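Local coordinates for cation efflux system protein cusF (Escherichia coli, PDB 3E6Z) that binds one copper ion per polypeptide as a periplasmic metallochaperone of the Cus efflux system, which confers resistance to copper and silver, at residues V13-I17 with I54-D58; K22-H28 with M39-I45; D58-N63 with D75-Q80. The protein carries 1 engineered substitution. One frame throughout, in Å; residues are numbered along the deposited sequence. Where two conformers were deposited one is given.

Interaction 1: residues V13-I17 with I54-D58; sequences VVKGI and IKTGD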
loop_
_atom_site.group_PDB
_atom_site.type_symbol
_atom_site.label_atom_id
_atom_site.label_comp_id
_atom_site.label_asym_id
_atom_site.label_seq_id
_atom_site.Cartn_x
_atom_site.Cartn_y
_atom_site.Cartn_z
ATOM N N VAL A 13 -8.749 -1.852 0.143
ATOM C CA VAL A 13 -9.550 -1.801 -1.098
ATOM C C VAL A 13 -8.984 -0.618 -1.931
ATOM O O VAL A 13 -8.825 0.497 -1.440
ATOM C CB VAL A 13 -11.044 -1.550 -0.804
ATOM C CG1 VAL A 13 -11.830 -1.351 -2.152
ATOM C CG2 VAL A 13 -11.596 -2.801 -0.033
ATOM N N VAL A 14 -8.746 -0.878 -3.198
ATOM C CA VAL A 14 -8.230 0.124 -4.134
ATOM C C VAL A 14 -9.381 1.145 -4.422
ATOM O O VAL A 14 -10.487 0.744 -4.870
ATOM C CB VAL A 14 -7.773 -0.463 -5.412
ATOM C CG1 VAL A 14 -7.344 0.592 -6.427
ATOM C CG2 VAL A 14 -6.639 -1.505 -5.124
ATOM N N LYS A 15 -9.127 2.449 -4.237
ATOM C CA LYS A 15 -10.131 3.421 -4.562
ATOM C C LYS A 15 -9.787 4.274 -5.752
ATOM O O LYS A 15 -10.697 4.761 -6.416
ATOM C CB LYS A 15 -10.405 4.163 -3.298
ATOM C CG LYS A 15 -10.954 3.300 -2.174
ATOM C CD LYS A 15 -12.291 2.712 -2.500
ATOM C CE LYS A 15 -13.413 3.764 -2.784
ATOM N NZ LYS A 15 -14.707 3.099 -3.070
ATOM N N GLY A 16 -8.493 4.392 -6.115
ATOM C CA GLY A 16 -8.104 5.100 -7.283
ATOM C C GLY A 16 -6.745 4.597 -7.796
ATOM O O GLY A 16 -5.889 4.210 -6.939
ATOM N N ILE A 17 -6.546 4.666 -9.092
ATOM C CA ILE A 17 -5.272 4.313 -9.717
ATOM C C ILE A 17 -4.947 5.376 -10.696
ATOM O O ILE A 17 -5.679 5.591 -11.674
ATOM C CB ILE A 17 -5.298 2.925 -10.406
ATOM C CG1 ILE A 17 -5.642 1.828 -9.395
ATOM C CG2 ILE A 17 -3.936 2.667 -11.082
ATOM C CD1 ILE A 17 -6.089 0.539 -10.090
ATOM N N ILE A 54 -4.693 -5.035 -11.017
ATOM C CA ILE A 54 -5.681 -4.506 -10.030
ATOM C C ILE A 54 -6.590 -3.456 -10.693
ATOM O O ILE A 54 -6.287 -2.876 -11.736
ATOM C CB ILE A 54 -4.965 -3.894 -8.821
ATOM C CG1 ILE A 54 -4.000 -2.798 -9.301
ATOM C CG2 ILE A 54 -4.227 -5.006 -8.002
ATOM C CD1 ILE A 54 -3.544 -1.822 -8.168
ATOM N N LYS A 55 -7.720 -3.241 -10.032
ATOM C CA LYS A 55 -8.717 -2.224 -10.480
ATOM C C LYS A 55 -9.444 -1.669 -9.250
ATOM O O LYS A 55 -9.393 -2.268 -8.167
ATOM C CB LYS A 55 -9.682 -2.743 -11.514
ATOM C CG LYS A 55 -10.565 -3.843 -10.961
ATOM C CD LYS A 55 -11.344 -4.523 -12.094
ATOM C CE LYS A 55 -12.322 -5.575 -11.608
ATOM N NZ LYS A 55 -11.655 -6.629 -10.824
ATOM N N THR A 56 -10.051 -0.504 -9.406
ATOM C CA THR A 56 -10.760 0.093 -8.294
ATOM C C THR A 56 -11.841 -0.875 -7.780
ATOM O O THR A 56 -12.507 -1.601 -8.589
ATOM C CB THR A 56 -11.328 1.459 -8.610
ATOM O OG1 THR A 56 -12.276 1.286 -9.678
ATOM C CG2 THR A 56 -10.237 2.446 -8.970
ATOM N N GLY A 57 -12.000 -0.877 -6.462
ATOM C CA GLY A 57 -12.864 -1.823 -5.751
ATOM C C GLY A 57 -12.273 -3.169 -5.424
ATOM O O GLY A 57 -12.808 -3.902 -4.585
ATOM N N ASP A 58 -11.059 -3.493 -5.943
ATOM C CA ASP A 58 -10.460 -4.771 -5.614
ATOM C C ASP A 58 -9.962 -4.761 -4.171
ATOM O O ASP A 58 -9.337 -3.719 -3.676
ATOM C CB ASP A 58 -9.229 -5.066 -6.467
ATOM C CG ASP A 58 -9.532 -5.536 -7.871
ATOM O OD1 ASP A 58 -10.709 -5.871 -8.191
ATOM O OD2 ASP A 58 -8.568 -5.537 -8.705
#
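Val-14 fastens strand 8-18 to a type II beta turn, Lys-55 to Asp-58, through both of its backbone polar atoms. Its N gives a nearly straight bond to Asp-58 O (2.9 Å), and its O receives Gly-57 N at 2.7 Å. The turn, just ahead of strand 59-67 in this OB-fold barrel, is closed by Asp-58 N to Lys-55 O at 3.0 Å, and Gly-57 takes the positive phi (84°) that such a turn places at its third residue. Val-13 CA also approaches Asp-58 O, as a CA-H...O contact of 3.2 Å. On its other side the strand pairs with strand 23-28, where Lys-15 and Gly-16 both face Thr-25 in a classic beta bulge.

Among the side chains, Val-14 points into the turn, with CB 3.7 Å from Lys-55 O and CG1 over Thr-56 CA. The CD1 methyls of Ile-17 and Ile-54 meet at 4.0 Å; chi1 of 57° sets Ile-54 CG1 between its own N and carbonyl carbon, facing Ile-17 CD1. Thr-56 turns its methyl, not its hydroxyl, to the strand, CG2 resting on Lys-15 O. The Asp-58 carboxylate ties the end of the turn back to its start: OD2 accepts Lys-55 N from above the carboxylate plane, while OD1 offers its syn lone pair to Lys-55 NZ in a salt bridge of 2.9 Å.

Interaction 2: residues K22-H28 with M39-I45; sequences KKITIHH and MTMRFTI. With CU (copper (II) ion), chain B; ACT (acetate ion), chain C.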
loop_
_atom_site.group_PDB
_atom_site.type_symbol
_atom_site.label_atom_id
_atom_site.label_comp_id
_atom_site.label_asym_id
_atom_site.label_seq_id
_atom_site.Cartn_x
_atom_site.Cartn_y
_atom_site.Cartn_z
ATOM N N LYS A 22 1.613 7.888 -10.889
ATOM C CA LYS A 22 2.125 6.622 -10.289
ATOM C C LYS A 22 1.663 6.518 -8.811
ATOM O O LYS A 22 2.433 6.194 -7.922
ATOM C CB LYS A 22 3.651 6.493 -10.395
ATOM C CG LYS A 22 4.177 6.553 -11.865
ATOM C CD LYS A 22 3.694 5.416 -12.764
ATOM C CE LYS A 22 4.297 5.283 -14.145
ATOM N NZ LYS A 22 4.027 6.433 -15.031
ATOM N N LYS A 23 0.332 6.756 -8.595
ATOM C CA LYS A 23 -0.239 6.783 -7.262
ATOM C C LYS A 23 -1.463 5.837 -7.224
ATOM O O LYS A 23 -2.358 5.963 -8.064
ATOM C CB LYS A 23 -0.658 8.183 -6.849
ATOM C CG LYS A 23 0.455 9.210 -6.787
ATOM C CD LYS A 23 1.436 9.018 -5.649
ATOM C CE LYS A 23 2.554 10.016 -5.780
ATOM N NZ LYS A 23 3.443 10.043 -4.546
ATOM N N ILE A 24 -1.484 4.979 -6.255
ATOM C CA ILE A 24 -2.650 4.120 -5.993
ATOM C C ILE A 24 -3.192 4.601 -4.656
ATOM O O ILE A 24 -2.509 4.558 -3.619
ATOM C CB ILE A 24 -2.252 2.662 -5.894
ATOM C CG1 ILE A 24 -1.547 2.194 -7.187
ATOM C CG2 ILE A 24 -3.584 1.776 -5.692
ATOM C CD1 ILE A 24 -1.112 0.844 -7.139
ATOM N N THR A 25 -4.486 5.063 -4.647
ATOM C CA THR A 25 -5.147 5.465 -3.439
ATOM C C THR A 25 -5.890 4.214 -2.870
ATOM O O THR A 25 -6.709 3.616 -3.609
ATOM C CB THR A 25 -6.124 6.614 -3.722
ATOM O OG1 THR A 25 -5.364 7.704 -4.245
ATOM C CG2 THR A 25 -6.851 7.088 -2.523
ATOM N N ILE A 26 -5.542 3.834 -1.656
ATOM C CA ILE A 26 -6.051 2.610 -1.023
ATOM C C ILE A 26 -6.653 2.941 0.287
ATOM O O ILE A 26 -6.047 3.660 1.124
ATOM C CB ILE A 26 -4.918 1.543 -0.819
ATOM C CG1 ILE A 26 -4.262 1.252 -2.155
ATOM C CG2 ILE A 26 -5.487 0.254 -0.114
ATOM C CD1 ILE A 26 -3.023 0.256 -2.036
ATOM N N HIS A 27 -7.891 2.370 0.544
ATOM C CA HIS A 27 -8.447 2.478 1.877
ATOM C C HIS A 27 -8.087 1.165 2.599
ATOM O O HIS A 27 -8.567 0.060 2.279
ATOM C CB HIS A 27 -9.974 2.659 1.784
ATOM C CG HIS A 27 -10.563 2.886 3.137
ATOM N ND1 HIS A 27 -10.251 4.011 3.837
ATOM C CD2 HIS A 27 -11.384 2.103 3.916
ATOM C CE1 HIS A 27 -10.875 3.923 5.010
ATOM N NE2 HIS A 27 -11.551 2.782 5.089
ATOM N N HIS A 28 -7.053 1.269 3.483
ATOM C CA HIS A 28 -6.494 0.088 4.118
ATOM C C HIS A 28 -7.253 -0.304 5.417
ATOM O O HIS A 28 -7.807 0.576 6.093
ATOM C CB HIS A 28 -4.961 0.235 4.344
ATOM C CG HIS A 28 -4.554 1.236 5.410
ATOM N ND1 HIS A 28 -4.798 1.068 6.739
ATOM C CD2 HIS A 28 -3.771 2.359 5.352
ATOM C CE1 HIS A 28 -4.204 2.050 7.457
ATOM N NE2 HIS A 28 -3.553 2.879 6.632
ATOM N N MET A 39 -7.623 3.577 7.138
ATOM C CA MET A 39 -7.262 4.889 6.628
ATOM C C MET A 39 -7.236 4.876 5.091
ATOM O O MET A 39 -6.787 3.890 4.538
ATOM C CB MET A 39 -5.805 5.328 7.021
ATOM C CG MET A 39 -5.507 5.367 8.482
ATOM S SD MET A 39 -3.763 5.584 8.825
ATOM C CE MET A 39 -3.613 7.299 8.472
ATOM N N THR A 40 -7.594 6.003 4.438
ATOM C CA THR A 40 -7.340 6.138 2.996
ATOM C C THR A 40 -6.003 6.844 2.859
ATOM O O THR A 40 -5.785 7.963 3.389
ATOM C CB THR A 40 -8.455 6.990 2.301
ATOM O OG1 THR A 40 -9.715 6.310 2.440
ATOM C CG2 THR A 40 -8.130 7.297 0.868
ATOM N N MET A 41 -5.085 6.225 2.100
ATOM C CA MET A 41 -3.732 6.738 1.925
ATOM C C MET A 41 -3.337 6.596 0.460
ATOM O O MET A 41 -3.853 5.722 -0.258
ATOM C CB MET A 41 -2.668 6.034 2.822
ATOM C CG MET A 41 -3.042 5.991 4.282
ATOM S SD MET A 41 -1.744 5.357 5.313
ATOM C CE MET A 41 -0.718 6.794 5.602
ATOM N N ARG A 42 -2.349 7.431 0.049
ATOM C CA ARG A 42 -1.768 7.355 -1.277
ATOM C C ARG A 42 -0.486 6.541 -1.248
ATOM O O ARG A 42 0.447 6.835 -0.411
ATOM C CB ARG A 42 -1.413 8.752 -1.813
ATOM C CG ARG A 42 -2.633 9.594 -2.076
ATOM C CD ARG A 42 -2.309 11.102 -2.143
ATOM N NE ARG A 42 -1.381 11.540 -3.194
ATOM C CZ ARG A 42 -1.698 11.761 -4.466
ATOM N NH1 ARG A 42 -0.774 12.164 -5.323
ATOM N NH2 ARG A 42 -2.912 11.524 -4.958
ATOM N N PHE A 43 -0.366 5.576 -2.109
ATOM C CA PHE A 43 0.818 4.679 -2.221
ATOM C C PHE A 43 1.414 4.864 -3.584
ATOM O O PHE A 43 0.763 5.071 -4.605
ATOM C CB PHE A 43 0.382 3.213 -1.994
ATOM C CG PHE A 43 -0.133 2.975 -0.607
ATOM C CD1 PHE A 43 0.793 2.661 0.432
ATOM C CD2 PHE A 43 -1.518 3.171 -0.261
ATOM C CE1 PHE A 43 0.422 2.621 1.727
ATOM C CE2 PHE A 43 -1.894 3.029 1.050
ATOM C CZ PHE A 43 -0.981 2.757 2.071
ATOM N N THR A 44 2.771 4.843 -3.586
ATOM C CA THR A 44 3.533 5.185 -4.781
ATOM C C THR A 44 4.059 3.961 -5.494
ATOM O O THR A 44 4.681 3.098 -4.879
ATOM C CB THR A 44 4.698 6.122 -4.392
ATOM O OG1 THR A 44 4.185 7.306 -3.812
ATOM C CG2 THR A 44 5.561 6.502 -5.600
ATOM N N ILE A 45 3.827 3.890 -6.814
ATOM C CA ILE A 45 4.376 2.851 -7.656
ATOM C C ILE A 45 5.745 3.361 -8.111
ATOM O O ILE A 45 5.888 4.441 -8.682
ATOM C CB ILE A 45 3.511 2.641 -8.918
ATOM C CG1 ILE A 45 2.055 2.354 -8.565
ATOM C CG2 ILE A 45 4.137 1.558 -9.799
ATOM C CD1 ILE A 45 1.151 2.479 -9.786
HETATM CU CU CU B . -2.519 4.430 7.295
HETATM C C ACT C . 1.666 10.811 -1.237
HETATM O O ACT C . 2.287 10.098 -1.992
HETATM O OXT ACT C . 1.074 11.868 -1.673
HETATM C CH3 ACT C . 1.583 10.429 0.173
HETATM O O HOH W 1 -5.395 10.410 -3.743
#
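His-28, Met-39 and Met-41 close round the copper ion on one face of an antiparallel strand pair. His-28 NE2 binds copper at 2.0 Å, and the sulfurs of Met-39 and Met-41 each reach it at 2.3 Å. The first torsion of His-28, chi1 70°, sets the imidazole alongside the Met-39 side chain, both pointing the same way. Met-39 O lies over one face of the ring, displaced from the ring centre, whereas Met-41 SD lies in the ring plane at the edge. Engineered Ala-36 also touches His-28.

Further along the same face the packing is dense and apolar. Ile-26 crosses Phe-43 at about a right angle, Ile-26 CD1 coming within 3.7 Å of Phe-43 CD2, and Ile-24 lies across Ile-45 in the same manner. Phe-43 meets the rings of Phe-62 and Phe-64 edge-to-face. Behind these residues, strands 23-28 and 39-44 form a regular beta hairpin of the OB-fold barrel, their axes 4.5 Å apart at closest approach and 151° between directions. Paired N-H...O bonds join Ile-24 with Phe-43, Ile-26 with Met-41 and His-28 with Met-39.

The opposite face is polar and partly wet. At its copper end His-27 ND1 and Thr-40 OG1 hydrogen-bond at 2.7 Å, the hydroxyl lying at the ring edge. Thr-25 OG1 and Arg-42 NH2 share a water, which accepts from the guanidinium. An acetate, probably from the crystallisation liquor, takes Arg-42 NE at the guanidinium edge and Lys-23 NZ, while Lys-23 CG lies over one guanidinium face. Lys-23 runs side by side with Thr-44, its NZ also donating to Thr-44 OG1 at 2.9 Å.

Interaction 3: residues D58-N63 with D75-Q80; sequences DKVAFN and DIKVSQ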
loop_
_atom_site.group_PDB
_atom_site.type_symbol
_atom_site.label_atom_id
_atom_site.label_comp_id
_atom_site.label_asym_id
_atom_site.label_seq_id
_atom_site.Cartn_x
_atom_site.Cartn_y
_atom_site.Cartn_z
ATOM N N ASP A 58 -11.059 -3.493 -5.943
ATOM C CA ASP A 58 -10.460 -4.771 -5.614
ATOM C C ASP A 58 -9.962 -4.761 -4.171
ATOM O O ASP A 58 -9.337 -3.719 -3.676
ATOM C CB ASP A 58 -9.229 -5.066 -6.467
ATOM C CG ASP A 58 -9.532 -5.536 -7.871
ATOM O OD1 ASP A 58 -10.709 -5.871 -8.191
ATOM O OD2 ASP A 58 -8.568 -5.537 -8.705
ATOM N N LYS A 59 -10.271 -5.739 -3.373
ATOM C CA LYS A 59 -9.541 -5.969 -2.134
ATOM C C LYS A 59 -8.109 -6.400 -2.587
ATOM O O LYS A 59 -7.957 -7.170 -3.471
ATOM C CB LYS A 59 -10.213 -7.117 -1.364
ATOM C CG LYS A 59 -11.600 -7.005 -1.068
ATOM C CD LYS A 59 -12.197 -8.216 -0.242
ATOM C CE LYS A 59 -13.641 -7.935 0.011
ATOM N NZ LYS A 59 -14.292 -8.943 0.793
ATOM N N VAL A 60 -7.074 -5.932 -1.897
ATOM C CA VAL A 60 -5.648 -6.162 -2.153
ATOM C C VAL A 60 -4.887 -6.459 -0.893
ATOM O O VAL A 60 -5.245 -6.036 0.180
ATOM C CB VAL A 60 -5.021 -4.951 -2.923
ATOM C CG1 VAL A 60 -5.526 -4.862 -4.371
ATOM C CG2 VAL A 60 -5.310 -3.656 -2.137
ATOM N N ALA A 61 -3.770 -7.181 -1.126
ATOM C CA ALA A 61 -2.703 -7.369 -0.111
ATOM C C ALA A 61 -1.454 -6.660 -0.696
ATOM O O ALA A 61 -1.130 -6.806 -1.848
ATOM C CB ALA A 61 -2.416 -8.871 0.021
ATOM N N PHE A 62 -0.785 -5.864 0.165
ATOM C CA PHE A 62 0.294 -5.090 -0.354
ATOM C C PHE A 62 1.256 -4.867 0.774
ATOM O O PHE A 62 1.000 -4.996 1.946
ATOM C CB PHE A 62 -0.191 -3.751 -1.018
ATOM C CG PHE A 62 -0.912 -2.855 -0.072
ATOM C CD1 PHE A 62 -2.296 -3.060 0.300
ATOM C CD2 PHE A 62 -0.263 -1.689 0.480
ATOM C CE1 PHE A 62 -2.904 -2.202 1.161
ATOM C CE2 PHE A 62 -0.912 -0.826 1.275
ATOM C CZ PHE A 62 -2.266 -1.024 1.638
ATOM N N ASN A 63 2.472 -4.517 0.308
ATOM C CA ASN A 63 3.597 -4.292 1.264
ATOM C C ASN A 63 4.232 -2.977 0.816
ATOM O O ASN A 63 4.358 -2.705 -0.370
ATOM C CB ASN A 63 4.664 -5.397 1.184
ATOM C CG ASN A 63 4.108 -6.660 1.778
ATOM O OD1 ASN A 63 4.026 -6.789 3.002
ATOM N ND2 ASN A 63 3.490 -7.508 0.934
ATOM N N ASP A 75 4.983 -4.302 -3.383
ATOM C CA ASP A 75 4.203 -5.259 -4.203
ATOM C C ASP A 75 2.740 -5.007 -3.863
ATOM O O ASP A 75 2.405 -4.431 -2.826
ATOM C CB ASP A 75 4.639 -6.695 -3.929
ATOM C CG ASP A 75 4.623 -7.036 -2.432
ATOM O OD1 ASP A 75 3.541 -7.017 -1.813
ATOM O OD2 ASP A 75 5.739 -7.099 -1.847
ATOM N N ILE A 76 1.868 -5.475 -4.762
ATOM C CA ILE A 76 0.422 -5.386 -4.532
ATOM C C ILE A 76 -0.150 -6.434 -5.425
ATOM O O ILE A 76 0.207 -6.641 -6.544
ATOM C CB ILE A 76 -0.100 -3.929 -4.875
ATOM C CG1 ILE A 76 -1.628 -3.870 -4.597
ATOM C CG2 ILE A 76 0.233 -3.476 -6.292
ATOM C CD1 ILE A 76 -2.100 -2.481 -4.489
ATOM N N LYS A 77 -1.191 -7.117 -4.878
ATOM C CA LYS A 77 -1.894 -8.148 -5.571
ATOM C C LYS A 77 -3.287 -8.162 -5.069
ATOM O O LYS A 77 -3.545 -7.830 -3.955
ATOM C CB LYS A 77 -1.348 -9.554 -5.363
ATOM C CG LYS A 77 -1.411 -10.095 -4.038
ATOM C CD LYS A 77 -1.035 -11.612 -4.142
ATOM C CE LYS A 77 -1.768 -12.569 -3.149
ATOM N NZ LYS A 77 -3.186 -12.504 -2.705
ATOM N N VAL A 78 -4.230 -8.712 -5.873
ATOM C CA VAL A 78 -5.620 -8.941 -5.365
ATOM C C VAL A 78 -5.553 -10.042 -4.276
ATOM O O VAL A 78 -4.802 -11.002 -4.373
ATOM C CB VAL A 78 -6.542 -9.431 -6.529
ATOM C CG1 VAL A 78 -7.893 -10.045 -5.945
ATOM C CG2 VAL A 78 -6.792 -8.270 -7.430
ATOM N N SER A 79 -6.346 -9.832 -3.230
ATOM C CA SER A 79 -6.439 -10.803 -2.134
ATOM C C SER A 79 -7.892 -11.142 -1.849
ATOM O O SER A 79 -8.791 -10.502 -2.330
ATOM C CB SER A 79 -5.743 -10.302 -0.932
ATOM O OG SER A 79 -6.373 -9.213 -0.455
ATOM N N GLN A 80 -8.119 -12.175 -1.073
ATOM C CA GLN A 80 -9.436 -12.640 -0.656
ATOM C C GLN A 80 -9.901 -11.718 0.479
ATOM O O GLN A 80 -9.159 -11.252 1.377
ATOM C CB GLN A 80 -9.382 -14.134 -0.254
ATOM C CG GLN A 80 -10.667 -14.631 0.305
ATOM C CD GLN A 80 -10.731 -16.138 0.314
ATOM O OE1 GLN A 80 -9.779 -16.804 0.793
ATOM N NE2 GLN A 80 -11.798 -16.717 -0.266
ATOM O OXT GLN A 80 -11.171 -11.584 0.560
HETATM O O HOH W 2 1.256 -8.275 -2.511
#
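Asn-63 and Asp-75 reach each other from first torsions of opposite sign: chi1 of -72° lays Asn-63 CG beside its own backbone N, and chi1 of 52° folds Asp-75 CG in over the backbone of its own strand. The carboxylate is thereby brought close to the amide, and Asn-63 ND2 gives OD1 a bond of 2.8 Å that is almost straight, in the amide plane and on the syn lone pair, although the two flat groups are turned 63° apart. The grip on OD1 is doubled by a water that donates to it and to Ala-61 O.

Behind this pair the backbones run antiparallel, their axes 4.6 Å apart. Ala-61 and Lys-77 are a hydrogen-bonded pair, with Ala-61 N to Lys-77 O at 2.9 Å. Asn-63 N donates to Asp-75 O, but the return bond, Asp-75 N to Asn-63 O, is long and weak. Beyond the regular strand Ser-79 N still finds Lys-59 O at 3.1 Å. Ser-79 CB packs on Ala-61 CB (3.7 Å). Lys-77, in the conformer given, bends so that NZ donates to Val-78 O.

The inward face is apolar: Ile-76 CG1 touches both Val-60 CB and Phe-62 CB, each at 3.9 Å. At the outer end Val-78 CG2 rests on OD2 of Asp-58, whose carboxylate is salt-bridged to Lys-55. There, too, Lys-59 NZ stays 4.1 Å from the terminal oxygen Gln-80 OXT, too far for a salt bridge in the conformer given.

In the OB-fold barrel this hairpin joins strand 59-67 to strand 70-78. Strand 8-18 bonds the far edge of 59-67 through Gly-12 and Ala-10, Ser-9 holds Asn-63 OD1, and Ile-26 of strand 23-28 covers Phe-62 and Ile-76.

All three contacts involve strands of one antiparallel sheet and enclose a common apolar interior, interaction 1 adding the turn before strand 59-67. Interaction 2 is nested in the chain loop closed by interaction 1, centres 9 Å apart, and Thr-25 joins them through probable backbone bonds, Lys-15 N to Thr-25 O and Gly-16 O to Thr-25 N, both 2.8 Å. Interactions 1 and 3 share Asp-58; Val-14 CG2 packs on Val-60 CG1 at 3.6 Å, and Ile-54 reaches Ile-76. Interaction 3 backs the metal site of interaction 2: Phe-62 CZ lies 4.0 Å from His-28 CB, and its side chain is about 8 Å from copper. The Lys-15 side chain is farther, about 13 Å.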